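Local coordinates for protein sphingomyelinase C (Streptomyces griseocarneus, PDB 7CNE) that adopts the two-sheet fold of the endonuclease/exonuclease/phosphatase family, within the DNase I-like clan of enzymes, at residues Q74-G79 against D83-T88; G90-T95 against W127-F132; A234-P239 against Y282-L287. All blocks are in the same frame, centred on the assembly; numbering follows the deposited sequence.

Contact 1. Residues Q74-G79 against D83-T88; sequences QTPVVG and DGWDAT
In the connection that carries the chain from strand 73-74 to strand 87-90, P76 and W85 meet in a CH-pi contact. P76 CD lies 3.7 Å from the centroid of the W85 six-membered ring and only 10° off the ring normal, so the proline is pressed onto a face and not against the edge. The indole can reach back over the earlier segment because W85 CG stands anti to its own carbonyl carbon (chi1 -59°). The far end of the indole is packed obliquely: T75 CB is 3.6 Å from W85 CH2, and V78 CG2 approaches the same W85 CH2 at 3.8 Å. No direct hydrogen bond joins the two segments. Instead a water in the indole plane accepts from W85 NE1 at 2.8 Å, which gives the one polar atom of the ring a partner; the same water sits 2.6 Å from V77 O, to which it probably donates. The proline's backbone is held in turn by T75 OG1, which donates to P76 O over 2.8 Å. P76 CG, which also covers W85 CE2, lies 3.6 Å from G84 O, on the exposed side of the loop. Further in, W85 touches Q115 of strand 110-117 and A133 of strand 131-139, while T75 is bonded through its backbone to V104 of strand 103-106, so the contact reaches both large sheets.

Contact 2. Residues G90-T95 against W127-F132; sequences GKYSAT and WSNKGF
With chi1 at -91°, well away from a staggered value, N129 swings its amide up against S93, while Y92, whose CG is anti to its backbone N, lays its ring beside the same amide. Two hydrogen bonds then join the N129 side chain to the backbone of a single residue. S93 N donates to N129 OD1 over 3.0 Å, arriving in the carbonyl plane on a lone pair. N129 ND2 returns a bond of 2.8 Å to S93 O, nearly straight at 164° and again on a lone pair. Using both ends of the amide fixes which is oxygen and which nitrogen, and prevents the group from rotating freely. The other N-H of ND2 has a probable partner in G79 O, so both of its protons appear to be used at this buried position. The carboxamide pairs with the N-H and C=O of one residue, much as a strand edge would, where the loop after strand 87-90 passes the start of strand 131-139. N129 is itself the centre of an inverse gamma turn, and its backbone bonds to E98. The Y92 ring approaches ND2 obliquely, with Y92 CE1 3.5 Å from N129 ND2 and the ring and amide planes 18° apart; Y92 and N129 both also touch I117. S93 OG starts an ST turn, accepting from T95 N at 3.3 Å as well as from T96 N, and makes a weak hydrogen bond to a bound EPE molecule.

Contact 3. Residues A234-P239 against Y282-L287; sequences AAYRYP and YTYTDL
Y236 meets Y284 closely and Y282 more loosely, and the two halves of the contact differ in geometry. On the tight side, Y284 OH sits 3.1 Å above the plane of the Y236 ring, displaced toward its rim beside CD2. The rings form an offset edge-to-face pair, with the edge of Y284 turned to the face of Y236, centroids 5.7 Å apart and planes at 71°. The same edge of Y284 also meets the start of the Y236 side chain: Y236 CB lies in the plane of the Y284 ring, 3.7 Å from Y284 CE2. Y284 is buried, its ring also meeting those of W273 and W28. The three tyrosines form an aromatic cluster joining the last turn of helix 232-237 to strand 281-284, which pairs with 273-276 in a two-stranded antiparallel ribbon. Y282 and Y284, two residues apart, both point toward the helix, and Y236, with CG anti to its backbone N (chi1 173°), reaches out to both. On the looser side, Y282 and Y236 are neither stacked nor edge-to-face: their planes stand at 50° and the centroids are 5.1 Å apart. Their closest approach is 3.8 Å between Y236 CE1 and Y282 CE1, while Y236 OH hangs 3.9 Å above the face of Y282. Here the surroundings are more open: Y236 is an exposed residue and Y282 is partly exposed. Beyond the rings, S232 OG at the start of the helix is hydrogen-bonded to both T285 N and D286 OD1.

Overall arrangement
Along the chain the three contacts follow one another, each closing before the next opens. Contacts 1 and 2 are neighbours, with centres about 12 Å apart, and both reach the six-stranded sheet beside strands 87-90, 110-117 and 131-139. They adjoin where V78 CG2, in the loop after strand 73-74, packs 3.9 Å from the backbone F132 C at the start of strand 131-139. Contact 3 stands apart, its centre about 32 Å from that of contact 1 and about 29 Å from that of contact 2; contacts 1 and 3 fall on opposite sides of the chain's centre. Contacts 1 and 2 thus tie loops to the six-stranded sheet, whereas contact 3 fastens the separate ribbon 273-276/281-284 to helix 232-237.

Contact 1. Residues Q74-G79 against D83-T88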
ATOM      1  N   GLN A  74     -12.230  -7.859  -5.304  1.00 18.87           N
ATOM      2  CA  GLN A  74     -11.639  -6.589  -4.908  1.00 19.99           C
ATOM      3  C   GLN A  74     -12.383  -5.984  -3.725  1.00 19.76           C
ATOM      4  O   GLN A  74     -13.587  -6.190  -3.550  1.00 20.51           O
ATOM      5  CB  GLN A  74     -11.627  -5.602  -6.087  1.00 18.27           C
ATOM      6  CG  GLN A  74     -11.133  -6.184  -7.414  1.00 17.85           C
ATOM      7  CD  GLN A  74     -11.072  -5.132  -8.507  1.00 23.31           C
ATOM      8  OE1 GLN A  74     -11.555  -4.020  -8.317  1.00 23.26           O
ATOM      9  NE2 GLN A  74     -10.448  -5.462  -9.639  1.00 20.82           N
ATOM     10  N   THR A  75     -11.641  -5.208  -2.910  1.00 19.68           N
ATOM     11  CA  THR A  75     -12.268  -4.391  -1.884  1.00 16.80           C
ATOM     12  C   THR A  75     -12.595  -3.018  -2.442  1.00 17.28           C
ATOM     13  O   THR A  75     -12.010  -2.587  -3.438  1.00 15.83           O
ATOM     14  CB  THR A  75     -11.337  -4.232  -0.686  1.00 19.78           C
ATOM     15  OG1 THR A  75     -10.289  -3.305  -1.019  1.00 14.44           O
ATOM     16  CG2 THR A  75     -10.745  -5.570  -0.288  1.00 18.97           C
ATOM     17  N   PRO A  76     -13.500  -2.281  -1.799  1.00 17.62           N
ATOM     18  CA  PRO A  76     -13.571  -0.836  -2.047  1.00 21.07           C
ATOM     19  C   PRO A  76     -12.260  -0.161  -1.655  1.00 18.89           C
ATOM     20  O   PRO A  76     -11.347  -0.764  -1.078  1.00 16.40           O
ATOM     21  CB  PRO A  76     -14.732  -0.365  -1.157  1.00 21.18           C
ATOM     22  CG  PRO A  76     -15.504  -1.617  -0.806  1.00 20.58           C
ATOM     23  CD  PRO A  76     -14.468  -2.715  -0.775  1.00 18.34           C
ATOM     24  N   VAL A  77     -12.160   1.121  -1.991  1.00 17.91           N
ATOM     25  CA  VAL A  77     -11.084   1.936  -1.447  1.00 19.27           C
ATOM     26  C   VAL A  77     -11.393   2.230   0.014  1.00 20.21           C
ATOM     27  O   VAL A  77     -12.495   2.684   0.343  1.00 19.74           O
ATOM     28  CB  VAL A  77     -10.915   3.232  -2.257  1.00 20.37           C
ATOM     29  CG1 VAL A  77      -9.809   4.093  -1.647  1.00 17.68           C
ATOM     30  CG2 VAL A  77     -10.606   2.912  -3.717  1.00 18.78           C
ATOM     31  N   VAL A  78     -10.431   1.948   0.897  1.00 17.19           N
ATOM     32  CA  VAL A  78     -10.639   2.123   2.331  1.00 16.97           C
ATOM     33  C   VAL A  78     -11.039   3.563   2.621  1.00 19.36           C
ATOM     34  O   VAL A  78     -10.409   4.510   2.131  1.00 17.94           O
ATOM     35  CB  VAL A  78      -9.369   1.756   3.109  1.00 18.92           C
ATOM     36  CG1 VAL A  78      -9.422   2.332   4.531  1.00 17.55           C
ATOM     37  CG2 VAL A  78      -9.161   0.243   3.136  1.00 18.44           C
ATOM     38  N   GLY A  79     -12.096   3.730   3.410  1.00 18.96           N
ATOM     39  CA  GLY A  79     -12.469   5.027   3.926  1.00 20.70           C
ATOM     40  C   GLY A  79     -13.416   5.839   3.069  1.00 23.70           C
ATOM     41  O   GLY A  79     -13.761   6.954   3.469  1.00 23.56           O
ATOM     42  N   ASP A  83     -20.226   1.195   2.666  1.00 26.92           N
ATOM     43  CA  ASP A  83     -20.781   0.266   1.687  1.00 27.64           C
ATOM     44  C   ASP A  83     -19.725  -0.693   1.149  1.00 24.36           C
ATOM     45  O   ASP A  83     -18.574  -0.315   0.917  1.00 21.90           O
ATOM     46  CB  ASP A  83     -21.386   1.030   0.509  1.00 29.13           C
ATOM     47  CG  ASP A  83     -22.546   1.902   0.914  1.00 36.43           C
ATOM     48  OD1 ASP A  83     -23.302   1.498   1.824  1.00 34.12           O
ATOM     49  OD2 ASP A  83     -22.701   2.989   0.314  1.00 41.44           O
ATOM     50  N   GLY A  84     -20.136  -1.933   0.904  1.00 21.65           N
ATOM     51  CA  GLY A  84     -19.267  -2.873   0.220  1.00 27.26           C
ATOM     52  C   GLY A  84     -18.249  -3.565   1.095  1.00 22.95           C
ATOM     53  O   GLY A  84     -17.406  -4.303   0.567  1.00 22.35           O
ATOM     54  N   TRP A  85     -18.290  -3.333   2.406  1.00 19.90           N
ATOM     55  CA  TRP A  85     -17.461  -4.011   3.392  1.00 20.77           C
ATOM     56  C   TRP A  85     -18.325  -4.917   4.256  1.00 24.83           C
ATOM     57  O   TRP A  85     -19.506  -4.631   4.495  1.00 23.22           O
ATOM     58  CB  TRP A  85     -16.746  -3.009   4.316  1.00 21.28           C
ATOM     59  CG  TRP A  85     -15.848  -2.038   3.613  1.00 21.35           C
ATOM     60  CD1 TRP A  85     -16.137  -0.742   3.278  1.00 20.23           C
ATOM     61  CD2 TRP A  85     -14.506  -2.279   3.175  1.00 19.38           C
ATOM     62  NE1 TRP A  85     -15.059  -0.168   2.652  1.00 20.92           N
ATOM     63  CE2 TRP A  85     -14.045  -1.089   2.569  1.00 20.44           C
ATOM     64  CE3 TRP A  85     -13.652  -3.389   3.224  1.00 20.00           C
ATOM     65  CZ2 TRP A  85     -12.761  -0.972   2.023  1.00 18.00           C
ATOM     66  CZ3 TRP A  85     -12.362  -3.270   2.673  1.00 17.62           C
ATOM     67  CH2 TRP A  85     -11.939  -2.066   2.089  1.00 16.26           C
ATOM     68  N   ASP A  86     -17.716  -6.000   4.752  1.00 24.09           N
ATOM     69  CA  ASP A  86     -18.394  -6.838   5.735  1.00 25.90           C
ATOM     70  C   ASP A  86     -18.417  -6.202   7.116  1.00 23.38           C
ATOM     71  O   ASP A  86     -19.293  -6.536   7.923  1.00 22.75           O
ATOM     72  CB  ASP A  86     -17.736  -8.218   5.805  1.00 23.52           C
ATOM     73  CG  ASP A  86     -17.910  -8.994   4.523  1.00 25.58           C
ATOM     74  OD1 ASP A  86     -19.042  -9.006   3.998  1.00 23.86           O
ATOM     75  OD2 ASP A  86     -16.913  -9.545   4.016  1.00 22.51           O
ATOM     76  N   ALA A  87     -17.468  -5.319   7.412  1.00 21.22           N
ATOM     77  CA  ALA A  87     -17.473  -4.544   8.645  1.00 20.85           C
ATOM     78  C   ALA A  87     -16.582  -3.324   8.449  1.00 21.92           C
ATOM     79  O   ALA A  87     -15.701  -3.312   7.584  1.00 18.98           O
ATOM     80  CB  ALA A  87     -17.003  -5.379   9.846  1.00 20.63           C
ATOM     81  N   THR A  88     -16.854  -2.282   9.243  1.00 19.32           N
ATOM     82  CA  THR A  88     -16.012  -1.095   9.352  1.00 22.56           C
ATOM     83  C   THR A  88     -15.721  -0.869  10.828  1.00 23.59           C
ATOM     84  O   THR A  88     -16.654  -0.804  11.633  1.00 26.38           O
ATOM     85  CB  THR A  88     -16.693   0.159   8.763  1.00 22.16           C
ATOM     86  OG1 THR A  88     -16.883   0.016   7.351  1.00 19.81           O
ATOM     87  CG2 THR A  88     -15.870   1.429   9.047  1.00 20.77           C
TER
HETATM   88  O   HOH W   1     -14.886   2.405   1.442  1.00 22.48           O

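Contact 2. Residues G90-T95 against W127-F132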
ATOM      1  N   GLY A  90     -12.606   1.053  13.801  1.00 20.03           N
ATOM      2  CA  GLY A  90     -11.689   2.173  13.980  1.00 20.95           C
ATOM      3  C   GLY A  90     -12.399   3.520  13.942  1.00 21.07           C
ATOM      4  O   GLY A  90     -13.634   3.608  13.960  1.00 21.78           O
ATOM      5  N   LYS A  91     -11.598   4.593  13.885  1.00 20.96           N
ATOM      6  CA  LYS A  91     -12.128   5.959  13.996  1.00 22.62           C
ATOM      7  C   LYS A  91     -12.636   6.496  12.655  1.00 24.01           C
ATOM      8  O   LYS A  91     -12.249   7.573  12.192  1.00 21.45           O
ATOM      9  CB  LYS A  91     -11.079   6.899  14.582  1.00 26.60           C
ATOM     10  CG  LYS A  91     -11.034   6.905  16.104  1.00 28.31           C
ATOM     11  CD  LYS A  91      -9.913   7.788  16.639  1.00 28.31           C
ATOM     12  CE  LYS A  91      -9.729   7.571  18.132  1.00 27.74           C
ATOM     13  NZ  LYS A  91      -8.515   8.256  18.663  1.00 29.02           N
ATOM     14  N   TYR A  92     -13.551   5.734  12.052  1.00 21.67           N
ATOM     15  CA  TYR A  92     -14.134   6.115  10.770  1.00 22.79           C
ATOM     16  C   TYR A  92     -14.915   7.420  10.910  1.00 26.59           C
ATOM     17  O   TYR A  92     -15.646   7.616  11.878  1.00 25.46           O
ATOM     18  CB  TYR A  92     -15.048   4.992  10.263  1.00 22.09           C
ATOM     19  CG  TYR A  92     -15.863   5.342   9.031  1.00 24.16           C
ATOM     20  CD1 TYR A  92     -15.309   5.257   7.751  1.00 24.93           C
ATOM     21  CD2 TYR A  92     -17.191   5.736   9.143  1.00 26.35           C
ATOM     22  CE1 TYR A  92     -16.062   5.576   6.616  1.00 22.77           C
ATOM     23  CE2 TYR A  92     -17.945   6.056   8.023  1.00 27.36           C
ATOM     24  CZ  TYR A  92     -17.378   5.972   6.766  1.00 27.58           C
ATOM     25  OH  TYR A  92     -18.130   6.294   5.661  1.00 27.50           O
ATOM     26  N   SER A  93     -14.751   8.316   9.939  1.00 24.04           N
ATOM     27  CA  SER A  93     -15.509   9.560   9.867  1.00 26.21           C
ATOM     28  C   SER A  93     -16.404   9.551   8.636  1.00 25.64           C
ATOM     29  O   SER A  93     -15.931   9.283   7.527  1.00 24.52           O
ATOM     30  CB  SER A  93     -14.573  10.765   9.816  1.00 24.86           C
ATOM     31  OG  SER A  93     -15.249  11.896   9.305  1.00 27.89           O
ATOM     32  N   ALA A  94     -17.693   9.857   8.830  1.00 24.61           N
ATOM     33  CA  ALA A  94     -18.628   9.899   7.710  1.00 26.61           C
ATOM     34  C   ALA A  94     -18.598  11.232   6.973  1.00 27.60           C
ATOM     35  O   ALA A  94     -19.088  11.317   5.846  1.00 29.64           O
ATOM     36  CB  ALA A  94     -20.055   9.615   8.190  1.00 32.44           C
ATOM     37  N   THR A  95     -18.028  12.271   7.576  1.00 26.00           N
ATOM     38  CA  THR A  95     -18.045  13.586   6.963  1.00 27.51           C
ATOM     39  C   THR A  95     -16.762  13.916   6.221  1.00 23.20           C
ATOM     40  O   THR A  95     -16.789  14.756   5.316  1.00 23.36           O
ATOM     41  CB  THR A  95     -18.304  14.664   8.027  1.00 26.83           C
ATOM     42  OG1 THR A  95     -17.219  14.667   8.958  1.00 25.67           O
ATOM     43  CG2 THR A  95     -19.592  14.371   8.785  1.00 28.96           C
ATOM     44  N   TRP A 127      -6.787  13.903   9.405  1.00 22.04           N
ATOM     45  CA  TRP A 127      -8.038  14.467   8.917  1.00 23.90           C
ATOM     46  C   TRP A 127      -8.697  13.612   7.847  1.00 24.67           C
ATOM     47  O   TRP A 127      -9.821  13.916   7.439  1.00 25.15           O
ATOM     48  CB  TRP A 127      -7.781  15.896   8.410  1.00 20.68           C
ATOM     49  CG  TRP A 127      -7.206  16.703   9.531  1.00 21.38           C
ATOM     50  CD1 TRP A 127      -5.913  17.114   9.675  1.00 26.71           C
ATOM     51  CD2 TRP A 127      -7.894  17.106  10.718  1.00 24.50           C
ATOM     52  NE1 TRP A 127      -5.760  17.779  10.875  1.00 25.73           N
ATOM     53  CE2 TRP A 127      -6.964  17.790  11.529  1.00 25.42           C
ATOM     54  CE3 TRP A 127      -9.213  16.974  11.165  1.00 26.90           C
ATOM     55  CZ2 TRP A 127      -7.315  18.345  12.759  1.00 27.92           C
ATOM     56  CZ3 TRP A 127      -9.558  17.529  12.389  1.00 25.81           C
ATOM     57  CH2 TRP A 127      -8.611  18.199  13.170  1.00 26.31           C
ATOM     58  N   SER A 128      -8.056  12.535   7.413  1.00 22.06           N
ATOM     59  CA  SER A 128      -8.616  11.683   6.379  1.00 22.59           C
ATOM     60  C   SER A 128      -8.848  10.283   6.946  1.00 22.53           C
ATOM     61  O   SER A 128      -8.407   9.956   8.050  1.00 22.33           O
ATOM     62  CB  SER A 128      -7.700  11.662   5.147  1.00 23.86           C
ATOM     63  OG  SER A 128      -6.495  10.977   5.408  1.00 29.01           O
ATOM     64  N   ASN A 129      -9.564   9.455   6.189  1.00 20.70           N
ATOM     65  CA  ASN A 129      -9.925   8.116   6.668  1.00 19.05           C
ATOM     66  C   ASN A 129      -8.830   7.101   6.339  1.00 22.35           C
ATOM     67  O   ASN A 129      -9.091   6.041   5.761  1.00 18.47           O
ATOM     68  CB  ASN A 129     -11.263   7.690   6.075  1.00 19.47           C
ATOM     69  CG  ASN A 129     -12.448   8.076   6.942  1.00 24.69           C
ATOM     70  OD1 ASN A 129     -12.311   8.323   8.150  1.00 20.96           O
ATOM     71  ND2 ASN A 129     -13.628   8.135   6.324  1.00 22.77           N
ATOM     72  N   LYS A 130      -7.588   7.431   6.702  1.00 18.74           N
ATOM     73  CA  LYS A 130      -6.481   6.499   6.534  1.00 20.90           C
ATOM     74  C   LYS A 130      -6.691   5.288   7.434  1.00 19.61           C
ATOM     75  O   LYS A 130      -7.177   5.408   8.562  1.00 18.58           O
ATOM     76  CB  LYS A 130      -5.150   7.190   6.858  1.00 24.33           C
ATOM     77  CG  LYS A 130      -4.600   8.078   5.730  1.00 24.40           C
ATOM     78  CD  LYS A 130      -4.099   7.212   4.575  1.00 28.15           C
ATOM     79  CE  LYS A 130      -3.722   8.052   3.367  1.00 29.41           C
ATOM     80  NZ  LYS A 130      -2.335   8.572   3.446  1.00 30.28           N
ATOM     81  N   GLY A 131      -6.341   4.108   6.929  1.00 18.88           N
ATOM     82  CA  GLY A 131      -6.598   2.902   7.685  1.00 17.28           C
ATOM     83  C   GLY A 131      -6.074   1.663   7.001  1.00 18.12           C
ATOM     84  O   GLY A 131      -5.117   1.743   6.223  1.00 16.03           O
ATOM     85  N   PHE A 132      -6.678   0.510   7.278  1.00 15.08           N
ATOM     86  CA  PHE A 132      -6.253  -0.714   6.621  1.00 16.15           C
ATOM     87  C   PHE A 132      -7.457  -1.546   6.206  1.00 18.10           C
ATOM     88  O   PHE A 132      -8.554  -1.424   6.764  1.00 16.74           O
ATOM     89  CB  PHE A 132      -5.282  -1.549   7.496  1.00 17.15           C
ATOM     90  CG  PHE A 132      -5.814  -1.949   8.856  1.00 16.18           C
ATOM     91  CD1 PHE A 132      -5.632  -1.126   9.962  1.00 17.25           C
ATOM     92  CD2 PHE A 132      -6.426  -3.178   9.044  1.00 18.40           C
ATOM     93  CE1 PHE A 132      -6.087  -1.507  11.213  1.00 17.11           C
ATOM     94  CE2 PHE A 132      -6.879  -3.564  10.312  1.00 18.99           C
ATOM     95  CZ  PHE A 132      -6.702  -2.721  11.389  1.00 18.08           C
TER

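Contact 3. Residues A234-P239 against Y282-L287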
ATOM      1  N   ALA A 234       9.421  11.320  -7.729  1.00 24.19           N
ATOM      2  CA  ALA A 234       9.920  11.596  -6.385  1.00 26.58           C
ATOM      3  C   ALA A 234      10.972  12.698  -6.410  1.00 29.84           C
ATOM      4  O   ALA A 234      11.021  13.541  -5.503  1.00 27.78           O
ATOM      5  CB  ALA A 234      10.488  10.328  -5.745  1.00 22.12           C
ATOM      6  N   ALA A 235      11.820  12.712  -7.448  1.00 27.08           N
ATOM      7  CA  ALA A 235      12.855  13.736  -7.553  1.00 27.46           C
ATOM      8  C   ALA A 235      12.264  15.124  -7.768  1.00 28.67           C
ATOM      9  O   ALA A 235      12.831  16.116  -7.298  1.00 28.95           O
ATOM     10  CB  ALA A 235      13.826  13.398  -8.684  1.00 26.74           C
ATOM     11  N   TYR A 236      11.134  15.213  -8.469  1.00 29.38           N
ATOM     12  CA  TYR A 236      10.486  16.505  -8.661  1.00 30.71           C
ATOM     13  C   TYR A 236       9.836  17.000  -7.375  1.00 32.20           C
ATOM     14  O   TYR A 236       9.879  18.196  -7.070  1.00 31.64           O
ATOM     15  CB  TYR A 236       9.444  16.411  -9.770  1.00 27.75           C
ATOM     16  CG  TYR A 236       8.618  17.662  -9.922  1.00 30.86           C
ATOM     17  CD1 TYR A 236       9.181  18.827 -10.430  1.00 38.69           C
ATOM     18  CD2 TYR A 236       7.284  17.689  -9.546  1.00 34.51           C
ATOM     19  CE1 TYR A 236       8.434  19.983 -10.574  1.00 40.78           C
ATOM     20  CE2 TYR A 236       6.527  18.843  -9.686  1.00 35.28           C
ATOM     21  CZ  TYR A 236       7.111  19.987 -10.200  1.00 41.62           C
ATOM     22  OH  TYR A 236       6.372  21.141 -10.343  1.00 49.50           O
ATOM     23  N   ARG A 237       9.222  16.097  -6.611  1.00 27.44           N
ATOM     24  CA  ARG A 237       8.457  16.514  -5.440  1.00 34.29           C
ATOM     25  C   ARG A 237       9.329  16.702  -4.207  1.00 32.65           C
ATOM     26  O   ARG A 237       8.963  17.472  -3.315  1.00 37.99           O
ATOM     27  CB  ARG A 237       7.357  15.495  -5.133  1.00 30.61           C
ATOM     28  CG  ARG A 237       6.303  15.345  -6.215  1.00 29.57           C
ATOM     29  CD  ARG A 237       5.302  14.286  -5.809  1.00 29.13           C
ATOM     30  NE  ARG A 237       4.506  14.713  -4.664  1.00 32.02           N
ATOM     31  CZ  ARG A 237       4.183  13.932  -3.638  1.00 34.21           C
ATOM     32  NH1 ARG A 237       4.596  12.672  -3.599  1.00 35.12           N
ATOM     33  NH2 ARG A 237       3.446  14.412  -2.650  1.00 35.76           N
ATOM     34  N   TYR A 238      10.456  15.994  -4.117  1.00 32.79           N
ATOM     35  CA  TYR A 238      11.313  16.031  -2.930  1.00 34.17           C
ATOM     36  C   TYR A 238      12.775  16.070  -3.360  1.00 34.42           C
ATOM     37  O   TYR A 238      13.547  15.156  -3.067  1.00 33.78           O
ATOM     38  CB  TYR A 238      11.048  14.824  -2.029  1.00 34.43           C
ATOM     39  CG  TYR A 238       9.618  14.693  -1.566  1.00 36.90           C
ATOM     40  CD1 TYR A 238       8.762  13.763  -2.146  1.00 37.24           C
ATOM     41  CD2 TYR A 238       9.121  15.495  -0.547  1.00 40.62           C
ATOM     42  CE1 TYR A 238       7.451  13.637  -1.719  1.00 37.82           C
ATOM     43  CE2 TYR A 238       7.814  15.378  -0.115  1.00 42.14           C
ATOM     44  CZ  TYR A 238       6.984  14.448  -0.704  1.00 42.91           C
ATOM     45  OH  TYR A 238       5.682  14.333  -0.274  1.00 50.71           O
ATOM     46  N   PRO A 239      13.190  17.141  -4.043  1.00 35.12           N
ATOM     47  CA  PRO A 239      14.554  17.165  -4.598  1.00 39.16           C
ATOM     48  C   PRO A 239      15.663  17.248  -3.552  1.00 37.49           C
ATOM     49  O   PRO A 239      16.804  16.893  -3.873  1.00 41.21           O
ATOM     50  CB  PRO A 239      14.538  18.411  -5.495  1.00 36.52           C
ATOM     51  CG  PRO A 239      13.541  19.310  -4.832  1.00 36.81           C
ATOM     52  CD  PRO A 239      12.468  18.399  -4.301  1.00 35.17           C
ATOM     53  N   TYR A 282       6.236  19.651 -18.003  1.00 38.43           N
ATOM     54  CA  TYR A 282       7.026  18.727 -17.203  1.00 34.33           C
ATOM     55  C   TYR A 282       6.834  17.322 -17.753  1.00 30.59           C
ATOM     56  O   TYR A 282       5.696  16.885 -17.962  1.00 31.57           O
ATOM     57  CB  TYR A 282       6.618  18.786 -15.726  1.00 32.90           C
ATOM     58  CG  TYR A 282       6.889  20.117 -15.060  1.00 40.19           C
ATOM     59  CD1 TYR A 282       8.154  20.426 -14.574  1.00 43.99           C
ATOM     60  CD2 TYR A 282       5.879  21.063 -14.914  1.00 41.94           C
ATOM     61  CE1 TYR A 282       8.408  21.647 -13.960  1.00 47.92           C
ATOM     62  CE2 TYR A 282       6.121  22.285 -14.295  1.00 46.52           C
ATOM     63  CZ  TYR A 282       7.389  22.570 -13.823  1.00 48.45           C
ATOM     64  OH  TYR A 282       7.644  23.780 -13.214  1.00 49.85           O
ATOM     65  N   THR A 283       7.940  16.620 -17.996  1.00 31.75           N
ATOM     66  CA  THR A 283       7.903  15.264 -18.531  1.00 30.74           C
ATOM     67  C   THR A 283       8.467  14.291 -17.503  1.00 25.63           C
ATOM     68  O   THR A 283       9.537  14.529 -16.941  1.00 29.67           O
ATOM     69  CB  THR A 283       8.683  15.166 -19.848  1.00 33.70           C
ATOM     70  OG1 THR A 283       8.052  15.992 -20.836  1.00 33.47           O
ATOM     71  CG2 THR A 283       8.696  13.723 -20.349  1.00 30.53           C
ATOM     72  N   TYR A 284       7.746  13.199 -17.269  1.00 25.60           N
ATOM     73  CA  TYR A 284       8.137  12.188 -16.297  1.00 25.35           C
ATOM     74  C   TYR A 284       8.259  10.832 -16.979  1.00 24.38           C
ATOM     75  O   TYR A 284       7.644  10.582 -18.020  1.00 26.45           O
ATOM     76  CB  TYR A 284       7.121  12.107 -15.149  1.00 25.81           C
ATOM     77  CG  TYR A 284       6.951  13.428 -14.435  1.00 27.14           C
ATOM     78  CD1 TYR A 284       5.956  14.322 -14.807  1.00 25.08           C
ATOM     79  CD2 TYR A 284       7.809  13.788 -13.404  1.00 28.25           C
ATOM     80  CE1 TYR A 284       5.808  15.551 -14.155  1.00 24.64           C
ATOM     81  CE2 TYR A 284       7.669  15.003 -12.748  1.00 29.24           C
ATOM     82  CZ  TYR A 284       6.669  15.877 -13.131  1.00 28.80           C
ATOM     83  OH  TYR A 284       6.542  17.078 -12.476  1.00 32.20           O
ATOM     84  N   THR A 285       9.063   9.952 -16.375  1.00 22.19           N
ATOM     85  CA  THR A 285       9.274   8.608 -16.904  1.00 26.29           C
ATOM     86  C   THR A 285       9.005   7.549 -15.842  1.00 25.36           C
ATOM     87  O   THR A 285       9.584   6.462 -15.889  1.00 23.03           O
ATOM     88  CB  THR A 285      10.687   8.444 -17.471  1.00 23.66           C
ATOM     89  OG1 THR A 285      11.634   9.060 -16.596  1.00 27.01           O
ATOM     90  CG2 THR A 285      10.794   9.065 -18.876  1.00 27.74           C
ATOM     91  N   ASP A 286       8.138   7.857 -14.874  1.00 23.19           N
ATOM     92  CA  ASP A 286       7.680   6.878 -13.893  1.00 20.97           C
ATOM     93  C   ASP A 286       6.186   7.049 -13.690  1.00 22.77           C
ATOM     94  O   ASP A 286       5.643   8.141 -13.884  1.00 21.31           O
ATOM     95  CB  ASP A 286       8.391   7.014 -12.542  1.00 21.21           C
ATOM     96  CG  ASP A 286       9.891   6.873 -12.661  1.00 25.20           C
ATOM     97  OD1 ASP A 286      10.553   7.887 -12.962  1.00 22.43           O
ATOM     98  OD2 ASP A 286      10.399   5.748 -12.470  1.00 23.79           O
ATOM     99  N   LEU A 287       5.525   5.959 -13.294  1.00 18.57           N
ATOM    100  CA  LEU A 287       4.083   5.998 -13.108  1.00 22.50           C
ATOM    101  C   LEU A 287       3.689   6.458 -11.709  1.00 19.69           C
ATOM    102  O   LEU A 287       2.514   6.759 -11.473  1.00 21.18           O
ATOM    103  CB  LEU A 287       3.476   4.625 -13.412  1.00 21.60           C
ATOM    104  CG  LEU A 287       3.562   4.229 -14.894  1.00 23.13           C
ATOM    105  CD1 LEU A 287       2.968   2.847 -15.136  1.00 19.81           C
ATOM    106  CD2 LEU A 287       2.867   5.264 -15.764  1.00 22.17           C
TER